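Local coordinates for protein transcription termination factor FttA (Pyrococcus horikoshii, PDB 3AF6) that probably terminates archaeal transcription by cutting nascent RNA at a two-zinc, metallo-beta-lactamase-type nuclease centre, at residues Phe213-Phe218 with Pro238-Val243; Pro233-Pro238 with Pro266-Tyr271. All coordinates share one frame; numbering follows the deposited sequence.

In the fold
Interactions 1 and 2 form one aromatic seam on the metallo-beta-lactamase domain, their centres about 9 Å apart. They interlock along the chain: residues 233-238 lead straight into helix 238-245, and Pro238 belongs to both. Phe218 joins them, since its CZ lies 3.6 Å from CZ of Phe235 and its CE1 lies 3.7 Å from CB of Pro233. Gln241 adds a polar tie through a probable hydrogen bond from its NE2 to Phe235 O. Interaction 1 is the one nearer the active site, with the side chain of Phe218 about 12 Å from a bound zinc ion; interaction 2 lies away from the annotated sites.

Interaction 1. Residues Phe213-Phe218 with Pro238-Val243; sequences FVLVDF and PEFQYV
Phe213 of strand 213-216 and Val243 in the opening turns of helix 238-245 have the nearest CA atoms across the contact, 7.5 Å apart. The contact is made entirely by apolar side chains. Val243 sets its CG2 methyl over one face of the Phe213 ring, almost exactly above the centre, in a CH-pi contact: the methyl is 3.5 Å from the ring centroid and 6° off the normal. The valine's first torsion (168°) places CG1 anti to the backbone N and leaves CG2 beside that nitrogen, directed at the ring, while CG1 approaches Phe213 CB. The strand is an inner member of a mixed sheet of the metallo-beta-lactamase fold, between strands 204-209 and 251-253, and the helix packs against this sheet as part of one of the outer helical layers of the alpha-beta/beta-alpha sandwich. Further along, Leu215 meets the helix through one branch, CD2 lying 4.2 Å from CZ of Phe240, with the two side chains crossing at about a right angle. Phe218 comes from the opposite direction to Phe240. The two rings meet rim to rim, CE1 of Phe218 being 3.7 Å from CZ of Phe240, with their planes at 59° and neither covering the other's face. The far end of the Phe240 ring is thus shared by Leu215 and Phe218. Just before Phe218, Asp217 is turned to other partners: OD1 is bonded to Thr255 N and OD2 to ND1 of His261, a zinc ligand, placing Asp217 in the second shell of the metal site.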
ATOM      1  N   PHE A 213      16.668  14.514   2.385  1.00 32.25           N
ATOM      2  CA  PHE A 213      15.664  14.518   1.346  1.00 32.92           C
ATOM      3  C   PHE A 213      14.886  13.208   1.376  1.00 33.07           C
ATOM      4  O   PHE A 213      15.468  12.113   1.434  1.00 32.34           O
ATOM      5  CB  PHE A 213      16.321  14.686  -0.028  1.00 31.08           C
ATOM      6  CG  PHE A 213      16.911  16.038  -0.248  1.00 29.83           C
ATOM      7  CD1 PHE A 213      16.089  17.152  -0.401  1.00 29.05           C
ATOM      8  CD2 PHE A 213      18.293  16.205  -0.318  1.00 29.70           C
ATOM      9  CE1 PHE A 213      16.635  18.419  -0.627  1.00 29.06           C
ATOM     10  CE2 PHE A 213      18.850  17.462  -0.545  1.00 30.92           C
ATOM     11  CZ  PHE A 213      18.017  18.576  -0.700  1.00 30.16           C
ATOM     12  N   VAL A 214      13.567  13.328   1.361  1.00 30.81           N
ATOM     13  CA  VAL A 214      12.707  12.163   1.336  1.00 31.41           C
ATOM     14  C   VAL A 214      11.583  12.428   0.342  1.00 31.79           C
ATOM     15  O   VAL A 214      11.073  13.552   0.225  1.00 30.63           O
ATOM     16  CB  VAL A 214      12.092  11.836   2.724  1.00 30.96           C
ATOM     17  CG1 VAL A 214      13.186  11.558   3.736  1.00 29.68           C
ATOM     18  CG2 VAL A 214      11.214  12.967   3.175  1.00 32.25           C
ATOM     19  N   LEU A 215      11.209  11.382  -0.380  1.00 32.06           N
ATOM     20  CA  LEU A 215      10.151  11.478  -1.359  1.00 33.61           C
ATOM     21  C   LEU A 215       8.917  10.789  -0.801  1.00 34.27           C
ATOM     22  O   LEU A 215       8.981   9.623  -0.403  1.00 37.07           O
ATOM     23  CB  LEU A 215      10.600  10.798  -2.654  1.00 35.81           C
ATOM     24  CG  LEU A 215       9.793  11.000  -3.939  1.00 38.30           C
ATOM     25  CD1 LEU A 215       9.528  12.483  -4.157  1.00 38.54           C
ATOM     26  CD2 LEU A 215      10.580  10.415  -5.123  1.00 39.67           C
ATOM     27  N   VAL A 216       7.802  11.507  -0.732  1.00 32.58           N
ATOM     28  CA  VAL A 216       6.568  10.890  -0.253  1.00 30.60           C
ATOM     29  C   VAL A 216       5.724  10.616  -1.480  1.00 28.98           C
ATOM     30  O   VAL A 216       5.206  11.529  -2.112  1.00 26.82           O
ATOM     31  CB  VAL A 216       5.803  11.793   0.725  1.00 30.99           C
ATOM     32  CG1 VAL A 216       4.476  11.143   1.103  1.00 26.78           C
ATOM     33  CG2 VAL A 216       6.644  12.009   1.968  1.00 32.03           C
ATOM     34  N   ASP A 217       5.606   9.334  -1.797  1.00 30.03           N
ATOM     35  CA  ASP A 217       4.891   8.847  -2.967  1.00 31.61           C
ATOM     36  C   ASP A 217       5.604   9.236  -4.256  1.00 32.85           C
ATOM     37  O   ASP A 217       6.446  10.140  -4.281  1.00 32.45           O
ATOM     38  CB  ASP A 217       3.440   9.334  -2.991  1.00 31.43           C
ATOM     39  CG  ASP A 217       2.569   8.612  -1.962  1.00 36.46           C
ATOM     40  OD1 ASP A 217       2.999   7.541  -1.463  1.00 37.04           O
ATOM     41  OD2 ASP A 217       1.456   9.105  -1.665  1.00 37.08           O
ATOM     42  N   PHE A 218       5.289   8.503  -5.315  1.00 32.84           N
ATOM     43  CA  PHE A 218       5.855   8.733  -6.632  1.00 32.51           C
ATOM     44  C   PHE A 218       4.941   7.974  -7.578  1.00 34.89           C
ATOM     45  O   PHE A 218       5.234   6.850  -8.002  1.00 31.91           O
ATOM     46  CB  PHE A 218       7.269   8.182  -6.719  1.00 33.13           C
ATOM     47  CG  PHE A 218       8.106   8.842  -7.779  1.00 36.31           C
ATOM     48  CD1 PHE A 218       8.416  10.200  -7.690  1.00 35.59           C
ATOM     49  CD2 PHE A 218       8.583   8.116  -8.864  1.00 35.23           C
ATOM     50  CE1 PHE A 218       9.183  10.819  -8.664  1.00 35.47           C
ATOM     51  CE2 PHE A 218       9.357   8.732  -9.850  1.00 35.49           C
ATOM     52  CZ  PHE A 218       9.657  10.079  -9.752  1.00 34.64           C
ATOM     53  N   PRO A 238      14.672  21.417 -10.991  1.00 30.21           N
ATOM     54  CA  PRO A 238      16.100  21.531 -10.667  1.00 29.09           C
ATOM     55  C   PRO A 238      16.496  20.828  -9.374  1.00 29.06           C
ATOM     56  O   PRO A 238      17.468  20.076  -9.333  1.00 27.26           O
ATOM     57  CB  PRO A 238      16.313  23.039 -10.568  1.00 30.37           C
ATOM     58  CG  PRO A 238      15.278  23.598 -11.479  1.00 30.21           C
ATOM     59  CD  PRO A 238      14.074  22.745 -11.210  1.00 30.02           C
ATOM     60  N   GLU A 239      15.734  21.088  -8.315  1.00 29.58           N
ATOM     61  CA  GLU A 239      16.000  20.507  -7.007  1.00 29.15           C
ATOM     62  C   GLU A 239      15.923  18.989  -7.010  1.00 30.30           C
ATOM     63  O   GLU A 239      16.738  18.329  -6.366  1.00 31.50           O
ATOM     64  CB  GLU A 239      15.021  21.060  -5.984  1.00 28.49           C
ATOM     65  CG  GLU A 239      13.582  20.894  -6.395  1.00 30.03           C
ATOM     66  CD  GLU A 239      13.059  22.093  -7.128  1.00 30.24           C
ATOM     67  OE1 GLU A 239      12.170  22.763  -6.576  1.00 31.44           O
ATOM     68  OE2 GLU A 239      13.531  22.376  -8.245  1.00 32.98           O
ATOM     69  N   PHE A 240      14.944  18.439  -7.727  1.00 30.06           N
ATOM     70  CA  PHE A 240      14.781  16.992  -7.806  1.00 30.01           C
ATOM     71  C   PHE A 240      15.904  16.373  -8.643  1.00 32.16           C
ATOM     72  O   PHE A 240      16.471  15.348  -8.248  1.00 32.65           O
ATOM     73  CB  PHE A 240      13.399  16.637  -8.374  1.00 30.71           C
ATOM     74  CG  PHE A 240      13.080  15.163  -8.335  1.00 31.89           C
ATOM     75  CD1 PHE A 240      13.474  14.373  -7.257  1.00 33.05           C
ATOM     76  CD2 PHE A 240      12.367  14.563  -9.371  1.00 32.23           C
ATOM     77  CE1 PHE A 240      13.163  13.004  -7.216  1.00 35.51           C
ATOM     78  CE2 PHE A 240      12.052  13.199  -9.339  1.00 32.01           C
ATOM     79  CZ  PHE A 240      12.450  12.419  -8.263  1.00 33.02           C
ATOM     80  N   GLN A 241      16.240  16.983  -9.782  1.00 32.39           N
ATOM     81  CA  GLN A 241      17.347  16.468 -10.600  1.00 34.76           C
ATOM     82  C   GLN A 241      18.611  16.506  -9.737  1.00 34.86           C
ATOM     83  O   GLN A 241      19.432  15.586  -9.759  1.00 33.73           O
ATOM     84  CB  GLN A 241      17.588  17.327 -11.854  1.00 36.93           C
ATOM     85  CG  GLN A 241      16.742  16.992 -13.090  1.00 43.13           C
ATOM     86  CD  GLN A 241      17.070  15.619 -13.697  1.00 47.38           C
ATOM     87  OE1 GLN A 241      18.230  15.315 -14.014  1.00 50.33           O
ATOM     88  NE2 GLN A 241      16.041  14.793 -13.874  1.00 47.03           N
ATOM     89  N   TYR A 242      18.762  17.572  -8.962  1.00 34.55           N
ATOM     90  CA  TYR A 242      19.942  17.683  -8.117  1.00 36.78           C
ATOM     91  C   TYR A 242      19.982  16.613  -7.031  1.00 37.73           C
ATOM     92  O   TYR A 242      21.055  16.155  -6.663  1.00 38.01           O
ATOM     93  CB  TYR A 242      20.041  19.083  -7.496  1.00 36.75           C
ATOM     94  CG  TYR A 242      21.164  19.222  -6.491  1.00 37.85           C
ATOM     95  CD1 TYR A 242      20.956  18.944  -5.132  1.00 37.60           C
ATOM     96  CD2 TYR A 242      22.450  19.587  -6.899  1.00 37.73           C
ATOM     97  CE1 TYR A 242      21.998  19.028  -4.214  1.00 36.02           C
ATOM     98  CE2 TYR A 242      23.498  19.666  -5.982  1.00 36.67           C
ATOM     99  CZ  TYR A 242      23.266  19.387  -4.647  1.00 36.06           C
ATOM    100  OH  TYR A 242      24.307  19.479  -3.744  1.00 38.94           O
ATOM    101  N   VAL A 243      18.822  16.206  -6.523  1.00 37.01           N
ATOM    102  CA  VAL A 243      18.795  15.183  -5.490  1.00 36.71           C
ATOM    103  C   VAL A 243      19.087  13.800  -6.098  1.00 38.43           C
ATOM    104  O   VAL A 243      19.786  12.976  -5.492  1.00 36.28           O
ATOM    105  CB  VAL A 243      17.422  15.169  -4.748  1.00 35.97           C
ATOM    106  CG1 VAL A 243      17.292  13.915  -3.893  1.00 32.90           C
ATOM    107  CG2 VAL A 243      17.296  16.405  -3.868  1.00 33.95           C
TER

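Interaction 2. Residues Pro233-Pro238 with Pro266-Tyr271; sequences PHFDAP and PYLFRY
Phe235 reaches from its loop to helix 267-270 and meets two consecutive residues, Tyr267 and Leu268, with the far end of its ring. CE1 of Phe235 takes the CD1 methyl of Leu268 at its edge, near the ring plane, at 3.8 Å. Next to it, CZ of Phe235 lies 3.8 Å from CD2 of Tyr267. Those two rings are inclined at 52°, centroids 5.7 Å apart, so they meet obliquely. With CG anti to the carbonyl carbon (chi1 -86°), the Phe235 ring extends from the turn to the helix, though the nearest CA atoms, those of Phe235 and Leu268, remain 10.6 Å apart. The tight part is therefore a small patch of aromatic carbons and a methyl, and on its inner side Leu268 is buried and also touches Phe218. The outer side is looser: Tyr267 and Phe235 are partly exposed, and Tyr271, at the end of the helix, lies exposed with CD2 over a face of the Tyr267 ring, offset toward the rim. The loop has its own polar order. His234 to Ala237 form a type I turn, within which His234 ND1 donates to the syn lone pair of Asp236 OD1 (2.6 Å), nearly in the imidazole plane, and Ala237 occupies the N-cap position of helix 238-245. The contact thus joins the approach to one surface helix with another helix of the metallo-beta-lactamase domain. Because its partners are aromatic carbons and a methyl, it probably rests on dispersion and the exclusion of water, which would make little demand on the exact angle between the rings.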
ATOM      1  N   PRO A 233       5.747  12.618 -12.601  1.00 33.53           N
ATOM      2  CA  PRO A 233       6.074  13.643 -11.611  1.00 32.79           C
ATOM      3  C   PRO A 233       7.137  14.505 -12.310  1.00 31.71           C
ATOM      4  O   PRO A 233       7.824  14.035 -13.215  1.00 29.60           O
ATOM      5  CB  PRO A 233       6.671  12.833 -10.467  1.00 30.28           C
ATOM      6  CG  PRO A 233       5.889  11.584 -10.524  1.00 34.01           C
ATOM      7  CD  PRO A 233       5.836  11.274 -12.009  1.00 32.45           C
ATOM      8  N   HIS A 234       7.278  15.754 -11.896  1.00 32.48           N
ATOM      9  CA  HIS A 234       8.253  16.637 -12.518  1.00 31.24           C
ATOM     10  C   HIS A 234       9.715  16.276 -12.331  1.00 32.12           C
ATOM     11  O   HIS A 234      10.347  16.694 -11.363  1.00 32.31           O
ATOM     12  CB  HIS A 234       8.037  18.064 -12.048  1.00 30.61           C
ATOM     13  CG  HIS A 234       6.956  18.770 -12.788  1.00 32.57           C
ATOM     14  ND1 HIS A 234       7.143  19.297 -14.047  1.00 33.62           N
ATOM     15  CD2 HIS A 234       5.663  19.004 -12.469  1.00 32.71           C
ATOM     16  CE1 HIS A 234       6.012  19.828 -14.471  1.00 32.57           C
ATOM     17  NE2 HIS A 234       5.099  19.663 -13.531  1.00 31.37           N
ATOM     18  N   PHE A 235      10.247  15.511 -13.279  1.00 33.11           N
ATOM     19  CA  PHE A 235      11.657  15.125 -13.271  1.00 32.83           C
ATOM     20  C   PHE A 235      12.440  16.362 -13.667  1.00 32.62           C
ATOM     21  O   PHE A 235      13.650  16.444 -13.445  1.00 31.52           O
ATOM     22  CB  PHE A 235      11.929  14.038 -14.312  1.00 31.19           C
ATOM     23  CG  PHE A 235      11.678  12.648 -13.823  1.00 29.54           C
ATOM     24  CD1 PHE A 235      12.642  11.977 -13.081  1.00 28.24           C
ATOM     25  CD2 PHE A 235      10.496  11.990 -14.138  1.00 27.85           C
ATOM     26  CE1 PHE A 235      12.433  10.660 -12.666  1.00 28.41           C
ATOM     27  CE2 PHE A 235      10.283  10.672 -13.722  1.00 28.58           C
ATOM     28  CZ  PHE A 235      11.253  10.010 -12.990  1.00 25.34           C
ATOM     29  N   ASP A 236      11.732  17.317 -14.268  1.00 32.26           N
ATOM     30  CA  ASP A 236      12.357  18.548 -14.714  1.00 33.67           C
ATOM     31  C   ASP A 236      12.457  19.629 -13.636  1.00 33.51           C
ATOM     32  O   ASP A 236      12.582  20.808 -13.949  1.00 36.96           O
ATOM     33  CB  ASP A 236      11.639  19.089 -15.967  1.00 33.18           C
ATOM     34  CG  ASP A 236      10.191  19.459 -15.707  1.00 37.47           C
ATOM     35  OD1 ASP A 236       9.657  19.053 -14.652  1.00 38.63           O
ATOM     36  OD2 ASP A 236       9.580  20.140 -16.568  1.00 37.06           O
ATOM     37  N   ALA A 237      12.393  19.240 -12.367  1.00 31.53           N
ATOM     38  CA  ALA A 237      12.541  20.217 -11.286  1.00 30.52           C
ATOM     39  C   ALA A 237      14.031  20.242 -10.922  1.00 30.16           C
ATOM     40  O   ALA A 237      14.613  19.212 -10.597  1.00 33.09           O
ATOM     41  CB  ALA A 237      11.702  19.818 -10.081  1.00 26.43           C
ATOM     42  N   PRO A 238      14.672  21.417 -10.991  1.00 30.21           N
ATOM     43  CA  PRO A 238      16.100  21.531 -10.667  1.00 29.09           C
ATOM     44  C   PRO A 238      16.496  20.828  -9.374  1.00 29.06           C
ATOM     45  O   PRO A 238      17.468  20.076  -9.333  1.00 27.26           O
ATOM     46  CB  PRO A 238      16.313  23.039 -10.568  1.00 30.37           C
ATOM     47  CG  PRO A 238      15.278  23.598 -11.479  1.00 30.21           C
ATOM     48  CD  PRO A 238      14.074  22.745 -11.210  1.00 30.02           C
ATOM     49  N   PRO A 266       9.103   1.997  -9.764  1.00 37.55           N
ATOM     50  CA  PRO A 266      10.091   1.131 -10.417  1.00 37.74           C
ATOM     51  C   PRO A 266      10.839   1.791 -11.593  1.00 38.71           C
ATOM     52  O   PRO A 266      11.968   1.412 -11.918  1.00 36.51           O
ATOM     53  CB  PRO A 266       9.269  -0.096 -10.806  1.00 37.26           C
ATOM     54  CG  PRO A 266       7.909   0.443 -10.971  1.00 38.27           C
ATOM     55  CD  PRO A 266       7.750   1.428  -9.865  1.00 37.26           C
ATOM     56  N   TYR A 267      10.218   2.792 -12.206  1.00 38.47           N
ATOM     57  CA  TYR A 267      10.834   3.526 -13.308  1.00 39.77           C
ATOM     58  C   TYR A 267      12.193   4.045 -12.855  1.00 40.49           C
ATOM     59  O   TYR A 267      13.148   4.132 -13.633  1.00 39.26           O
ATOM     60  CB  TYR A 267       9.964   4.722 -13.676  1.00 42.24           C
ATOM     61  CG  TYR A 267      10.423   5.499 -14.887  1.00 45.42           C
ATOM     62  CD1 TYR A 267      10.022   5.121 -16.169  1.00 47.42           C
ATOM     63  CD2 TYR A 267      11.206   6.647 -14.751  1.00 45.18           C
ATOM     64  CE1 TYR A 267      10.377   5.865 -17.284  1.00 48.70           C
ATOM     65  CE2 TYR A 267      11.567   7.401 -15.863  1.00 46.90           C
ATOM     66  CZ  TYR A 267      11.145   7.002 -17.124  1.00 49.94           C
ATOM     67  OH  TYR A 267      11.486   7.733 -18.236  1.00 55.88           O
ATOM     68  N   LEU A 268      12.259   4.391 -11.576  1.00 40.96           N
ATOM     69  CA  LEU A 268      13.465   4.930 -10.972  1.00 40.55           C
ATOM     70  C   LEU A 268      14.657   3.994 -11.047  1.00 41.77           C
ATOM     71  O   LEU A 268      15.791   4.447 -11.211  1.00 43.46           O
ATOM     72  CB  LEU A 268      13.176   5.296  -9.519  1.00 39.29           C
ATOM     73  CG  LEU A 268      13.222   6.772  -9.116  1.00 41.57           C
ATOM     74  CD1 LEU A 268      12.875   7.690 -10.291  1.00 37.08           C
ATOM     75  CD2 LEU A 268      12.265   6.969  -7.940  1.00 40.54           C
ATOM     76  N   PHE A 269      14.401   2.696 -10.924  1.00 42.46           N
ATOM     77  CA  PHE A 269      15.460   1.695 -10.968  1.00 42.19           C
ATOM     78  C   PHE A 269      15.827   1.355 -12.411  1.00 43.79           C
ATOM     79  O   PHE A 269      16.986   1.092 -12.724  1.00 44.95           O
ATOM     80  CB  PHE A 269      15.012   0.440 -10.211  1.00 42.25           C
ATOM     81  CG  PHE A 269      14.885   0.640  -8.722  1.00 40.10           C
ATOM     82  CD1 PHE A 269      16.012   0.704  -7.918  1.00 40.19           C
ATOM     83  CD2 PHE A 269      13.638   0.787  -8.131  1.00 42.36           C
ATOM     84  CE1 PHE A 269      15.906   0.913  -6.533  1.00 39.34           C
ATOM     85  CE2 PHE A 269      13.521   0.995  -6.745  1.00 42.26           C
ATOM     86  CZ  PHE A 269      14.662   1.058  -5.949  1.00 39.46           C
ATOM     87  N   ARG A 270      14.832   1.364 -13.292  1.00 45.14           N
ATOM     88  CA  ARG A 270      15.063   1.077 -14.701  1.00 46.43           C
ATOM     89  C   ARG A 270      16.204   1.950 -15.218  1.00 45.75           C
ATOM     90  O   ARG A 270      17.017   1.500 -16.013  1.00 44.60           O
ATOM     91  CB  ARG A 270      13.796   1.356 -15.513  1.00 49.32           C
ATOM     92  CG  ARG A 270      13.974   1.218 -17.024  1.00 53.56           C
ATOM     93  CD  ARG A 270      12.795   1.820 -17.768  1.00 56.86           C
ATOM     94  NE  ARG A 270      12.975   1.790 -19.216  1.00 62.87           N
ATOM     95  CZ  ARG A 270      12.257   2.516 -20.071  1.00 65.51           C
ATOM     96  NH1 ARG A 270      11.307   3.331 -19.624  1.00 66.69           N
ATOM     97  NH2 ARG A 270      12.488   2.438 -21.376  1.00 64.76           N
ATOM     98  N   TYR A 271      16.254   3.198 -14.749  1.00 45.64           N
ATOM     99  CA  TYR A 271      17.289   4.149 -15.153  1.00 44.39           C
ATOM    100  C   TYR A 271      18.387   4.389 -14.117  1.00 43.93           C
ATOM    101  O   TYR A 271      19.177   5.313 -14.258  1.00 42.30           O
ATOM    102  CB  TYR A 271      16.653   5.488 -15.516  1.00 44.25           C
ATOM    103  CG  TYR A 271      15.873   5.468 -16.812  1.00 46.81           C
ATOM    104  CD1 TYR A 271      16.515   5.272 -18.040  1.00 46.53           C
ATOM    105  CD2 TYR A 271      14.498   5.659 -16.815  1.00 47.15           C
ATOM    106  CE1 TYR A 271      15.800   5.270 -19.238  1.00 48.24           C
ATOM    107  CE2 TYR A 271      13.774   5.659 -17.998  1.00 50.68           C
ATOM    108  CZ  TYR A 271      14.425   5.468 -19.209  1.00 51.43           C
ATOM    109  OH  TYR A 271      13.686   5.498 -20.371  1.00 51.05           O
TER